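Local coordinates for protein alpha-1,2-Mannosidase (Trichoderma reesei, PDB 1HCU) that uses calcium as cofactor to cleave alpha-1,2-linked mannose residues, probably trimming high-mannose N-linked glycans on proteins, as a family 47 glycosyl hydrolase, at residues Gly278-His283 with Gln299-Asn304; Leu209-Ser214 with Lys266-Leu271. All coordinates share one frame; numbering follows the deposited sequence.

Interaction 1 (Gly278-His283 with Gln299-Asn304); sequences GHLGSH and QSTSPN
Thr301 faces Leu280 and the backbone carbonyl of His279 where the chain passes from helix 263-280 into strand 281-282 of an antiparallel sheet. Strand 292-297 pairs antiparallel with both 281-282 and 300-306, and Thr301 reaches past it to a leucine side chain and a backbone carbonyl. All of the touching is van der Waals. The methyl of Thr301 lies 4.0 Å from Leu280, CG2 to CD2, with the two side chains crossing obliquely. Threonine suits the strand because its branched CB fits extended backbone, and because its chi1 of 63° tucks OG1 between the backbone N and the carbonyl carbon, leaving CG2 to meet Leu280 and the His279 carbonyl. Leucine suits its buried place, where it also packs on Trp240 and Tyr296; the Leu280 side chain lies about 11 Å from that of Asp245, predicted to be an active-site residue.

Polar and aromatic interactions with neighbours surround this small contact. The ring of His279 stacks on Trp218 at the exposed side. On the buried side Ser282 OG forms hydrogen bonds with Asp359 OD1 and Trp357 NE1, a small hydroxyl serving two larger partners. Strand 300-306 turns at Pro303, the centre of an inverse gamma turn that brings Asn304 N to 2.7 Å from Ser302 O in a hydrogen bond. Across the contact the nearest approach is that of Thr301 CG2 to His279 O, at 3.7 Å.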
# COMPACT_ATOMS: atom_id res chain seq x y z
N GLY A 278 -15.01 -12.29 -12.86
CA GLY A 278 -16.00 -12.51 -13.90
C GLY A 278 -16.52 -11.25 -14.58
O GLY A 278 -17.13 -11.34 -15.64
N HIS A 279 -16.27 -10.09 -13.99
CA HIS A 279 -16.80 -8.85 -14.56
C HIS A 279 -15.82 -7.68 -14.76
O HIS A 279 -16.03 -6.85 -15.63
CB HIS A 279 -17.97 -8.37 -13.70
CG HIS A 279 -19.01 -9.42 -13.46
ND1 HIS A 279 -19.85 -9.89 -14.45
CD2 HIS A 279 -19.36 -10.10 -12.34
CE1 HIS A 279 -20.66 -10.80 -13.95
NE2 HIS A 279 -20.38 -10.94 -12.67
N LEU A 280 -14.77 -7.62 -13.95
CA LEU A 280 -13.81 -6.53 -14.05
C LEU A 280 -12.58 -6.89 -14.89
O LEU A 280 -11.88 -5.99 -15.38
CB LEU A 280 -13.36 -6.07 -12.65
CG LEU A 280 -14.45 -5.51 -11.71
CD1 LEU A 280 -13.79 -4.94 -10.46
CD2 LEU A 280 -15.23 -4.42 -12.41
N GLY A 281 -12.33 -8.18 -15.06
CA GLY A 281 -11.20 -8.61 -15.87
C GLY A 281 -11.41 -8.08 -17.27
O GLY A 281 -12.46 -8.32 -17.87
N SER A 282 -10.44 -7.36 -17.81
CA SER A 282 -10.58 -6.79 -19.14
C SER A 282 -9.34 -7.04 -19.99
O SER A 282 -8.21 -7.03 -19.47
CB SER A 282 -10.87 -5.28 -19.02
OG SER A 282 -11.10 -4.68 -20.28
N HIS A 283 -9.53 -7.25 -21.29
CA HIS A 283 -8.41 -7.52 -22.19
C HIS A 283 -8.28 -6.46 -23.28
O HIS A 283 -9.24 -6.16 -23.97
CB HIS A 283 -8.59 -8.90 -22.85
CG HIS A 283 -8.86 -10.00 -21.87
ND1 HIS A 283 -7.95 -10.41 -20.93
CD2 HIS A 283 -9.97 -10.75 -21.67
CE1 HIS A 283 -8.48 -11.37 -20.19
NE2 HIS A 283 -9.71 -11.59 -20.62
N GLN A 299 -23.61 -1.83 -13.65
CA GLN A 299 -23.16 -3.00 -14.37
C GLN A 299 -22.23 -2.58 -15.52
O GLN A 299 -21.83 -3.40 -16.33
CB GLN A 299 -24.36 -3.76 -14.94
CG GLN A 299 -25.59 -3.76 -14.03
CD GLN A 299 -25.28 -4.33 -12.67
OE1 GLN A 299 -24.78 -5.45 -12.55
NE2 GLN A 299 -25.59 -3.57 -11.62
N SER A 300 -21.89 -1.30 -15.58
CA SER A 300 -21.00 -0.82 -16.63
C SER A 300 -19.56 -0.68 -16.13
O SER A 300 -19.33 -0.24 -15.00
CB SER A 300 -21.49 0.54 -17.15
OG SER A 300 -21.07 1.59 -16.29
N THR A 301 -18.61 -1.06 -16.97
CA THR A 301 -17.19 -0.98 -16.60
C THR A 301 -16.43 -0.05 -17.53
O THR A 301 -16.80 0.13 -18.68
CB THR A 301 -16.53 -2.38 -16.62
OG1 THR A 301 -16.56 -2.91 -17.95
CG2 THR A 301 -17.28 -3.34 -15.69
N SER A 302 -15.35 0.54 -17.03
CA SER A 302 -14.56 1.47 -17.82
C SER A 302 -13.12 0.98 -17.96
O SER A 302 -12.44 0.75 -16.95
CB SER A 302 -14.60 2.85 -17.18
OG SER A 302 -13.80 3.76 -17.90
N PRO A 303 -12.63 0.83 -19.20
CA PRO A 303 -11.27 0.37 -19.56
C PRO A 303 -10.11 1.26 -19.11
O PRO A 303 -9.24 1.60 -19.91
CB PRO A 303 -11.32 0.27 -21.09
CG PRO A 303 -12.78 0.23 -21.43
CD PRO A 303 -13.40 1.16 -20.41
N ASN A 304 -10.09 1.65 -17.84
CA ASN A 304 -9.02 2.49 -17.31
C ASN A 304 -8.44 1.93 -16.00
O ASN A 304 -9.16 1.33 -15.19
CB ASN A 304 -9.49 3.94 -17.10
CG ASN A 304 -10.75 4.05 -16.25
OD1 ASN A 304 -11.28 5.15 -16.06
ND2 ASN A 304 -11.23 2.92 -15.73

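Interaction 2 (Leu209-Ser214 with Lys266-Leu271); sequences LNPKGS and KDRWVL
Arg268 reaches from its helix to the backbone carbonyl of Leu209, and the polar part of the contact centres on this meeting. Arg268 NE and Leu209 O are 3.0 Å apart, but the angle is too poor for a hydrogen bond, since the oxygen sits above one face of the guanidinium, offset toward its rim. Attraction between a positive plane and a partly negative carbonyl is consistent with this placing. The charge has a firmer partner in Glu216, whose OE1 forms a salt bridge with NH2. Arginine suits the place because its aliphatic stem packs on Leu209 while its charged end, bent round at chi2 and chi3 (-57° and -58°), reaches that carbonyl and Glu216.

In the (alpha/alpha)7 barrel of family 47 glycosyl hydrolases, the chain leaving helix 196-209 here meets helix 263-280 at Arg268 and then diverges from it. The apolar contact is Leu209 CD2 on Arg268 CG, at 4.0 Å; the buried leucine also packs on Leu251 of helix 245-257. Pro211, whose fixed phi suits the extended chain after the helix, offers a rigid ring whose CD makes an oblique van der Waals approach to Arg268 NH2, at 3.7 Å. Leu271 of the same helix as Arg268 lies over the opposite face of the guanidinium, offset toward the rim, with CD1 3.6 Å above the plane.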
# COMPACT_ATOMS: atom_id res chain seq x y z
N LEU A 209 -19.64 -4.22 5.25
CA LEU A 209 -19.81 -5.67 5.08
C LEU A 209 -21.23 -6.06 4.70
O LEU A 209 -21.44 -7.08 4.04
CB LEU A 209 -19.37 -6.39 6.35
CG LEU A 209 -17.94 -6.06 6.80
CD1 LEU A 209 -17.59 -6.89 8.04
CD2 LEU A 209 -16.93 -6.32 5.66
N ASN A 210 -22.21 -5.27 5.13
CA ASN A 210 -23.62 -5.52 4.79
C ASN A 210 -24.12 -4.18 4.24
O ASN A 210 -24.87 -3.46 4.90
CB ASN A 210 -24.43 -5.92 6.02
CG ASN A 210 -25.84 -6.38 5.67
OD1 ASN A 210 -26.27 -6.30 4.51
ND2 ASN A 210 -26.57 -6.87 6.67
N PRO A 211 -23.68 -3.84 3.03
CA PRO A 211 -24.03 -2.59 2.34
C PRO A 211 -25.51 -2.30 2.20
O PRO A 211 -26.27 -3.11 1.65
CB PRO A 211 -23.33 -2.75 0.99
CG PRO A 211 -23.37 -4.23 0.76
CD PRO A 211 -22.98 -4.76 2.12
N LYS A 212 -25.91 -1.15 2.70
CA LYS A 212 -27.30 -0.71 2.62
C LYS A 212 -27.32 0.63 1.91
O LYS A 212 -26.45 1.47 2.12
CB LYS A 212 -27.91 -0.61 4.02
CG LYS A 212 -27.91 -1.93 4.78
CD LYS A 212 -28.65 -1.82 6.10
CE LYS A 212 -28.60 -3.13 6.87
NZ LYS A 212 -29.15 -4.25 6.06
N GLY A 213 -28.32 0.81 1.05
CA GLY A 213 -28.45 2.03 0.27
C GLY A 213 -28.39 1.67 -1.20
O GLY A 213 -29.21 0.89 -1.69
N SER A 214 -27.41 2.20 -1.92
CA SER A 214 -27.27 1.89 -3.34
C SER A 214 -27.00 0.40 -3.51
O SER A 214 -26.26 -0.20 -2.74
CB SER A 214 -26.13 2.70 -3.94
OG SER A 214 -26.35 4.08 -3.77
N LYS A 266 -13.55 -12.69 5.22
CA LYS A 266 -13.08 -13.59 4.18
C LYS A 266 -14.18 -13.84 3.15
O LYS A 266 -13.91 -13.86 1.94
CB LYS A 266 -12.65 -14.93 4.79
CG LYS A 266 -12.39 -16.00 3.76
CD LYS A 266 -12.75 -17.39 4.28
CE LYS A 266 -14.21 -17.49 4.63
NZ LYS A 266 -14.61 -18.87 5.01
N ASP A 267 -15.41 -14.05 3.62
CA ASP A 267 -16.53 -14.29 2.71
C ASP A 267 -16.81 -13.07 1.84
O ASP A 267 -17.11 -13.21 0.65
CB ASP A 267 -17.80 -14.67 3.49
CG ASP A 267 -17.78 -16.11 4.00
OD1 ASP A 267 -16.87 -16.88 3.61
OD2 ASP A 267 -18.68 -16.47 4.79
N ARG A 268 -16.73 -11.87 2.42
CA ARG A 268 -16.98 -10.66 1.64
C ARG A 268 -15.90 -10.47 0.56
O ARG A 268 -16.17 -9.91 -0.52
CB ARG A 268 -17.05 -9.42 2.56
CG ARG A 268 -18.21 -9.46 3.55
CD ARG A 268 -19.57 -9.60 2.85
NE ARG A 268 -19.82 -8.52 1.90
CZ ARG A 268 -20.93 -8.37 1.19
NH1 ARG A 268 -21.92 -9.25 1.30
NH2 ARG A 268 -21.04 -7.34 0.35
N TRP A 269 -14.69 -10.93 0.85
CA TRP A 269 -13.57 -10.85 -0.09
C TRP A 269 -13.81 -11.79 -1.28
O TRP A 269 -13.61 -11.41 -2.44
CB TRP A 269 -12.26 -11.27 0.61
CG TRP A 269 -11.04 -11.08 -0.24
CD1 TRP A 269 -10.34 -9.93 -0.41
CD2 TRP A 269 -10.44 -12.05 -1.11
NE1 TRP A 269 -9.34 -10.11 -1.34
CE2 TRP A 269 -9.38 -11.40 -1.79
CE3 TRP A 269 -10.70 -13.40 -1.39
CZ2 TRP A 269 -8.58 -12.06 -2.74
CZ3 TRP A 269 -9.90 -14.05 -2.33
CH2 TRP A 269 -8.85 -13.38 -2.99
N VAL A 270 -14.23 -13.02 -0.97
CA VAL A 270 -14.49 -14.02 -2.00
C VAL A 270 -15.52 -13.55 -3.01
O VAL A 270 -15.37 -13.80 -4.21
CB VAL A 270 -14.95 -15.38 -1.38
CG1 VAL A 270 -15.36 -16.35 -2.48
CG2 VAL A 270 -13.81 -16.00 -0.55
N LEU A 271 -16.55 -12.86 -2.54
CA LEU A 271 -17.59 -12.33 -3.43
C LEU A 271 -16.92 -11.28 -4.32
O LEU A 271 -17.08 -11.29 -5.53
CB LEU A 271 -18.71 -11.67 -2.63
CG LEU A 271 -19.80 -12.51 -1.98
CD1 LEU A 271 -20.64 -11.63 -1.09
CD2 LEU A 271 -20.67 -13.16 -3.06

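In the fold
From the N terminus, helix 196-209 runs into the loop 209-214, and interaction 2 closes when the chain returns in helix 263-280. The 51 residues between include the glycosylated Asn230, strand 237-238 and helix 245-257. Interaction 1 opens only after that, at the far end of the same helix, and closes a shorter excursion of 15 residues that carries strand 292-297. The two loops are in series, neither nested nor crossed, with centres about 19 Å apart. They are linked twice: helix 263-280 serves both contacts, and strand 237-238, from the first loop, pairs with strand 292-297, from the second. An early part of helix 263-280 thus meets the chain after helix 196-209, and its end leads into the antiparallel sheet.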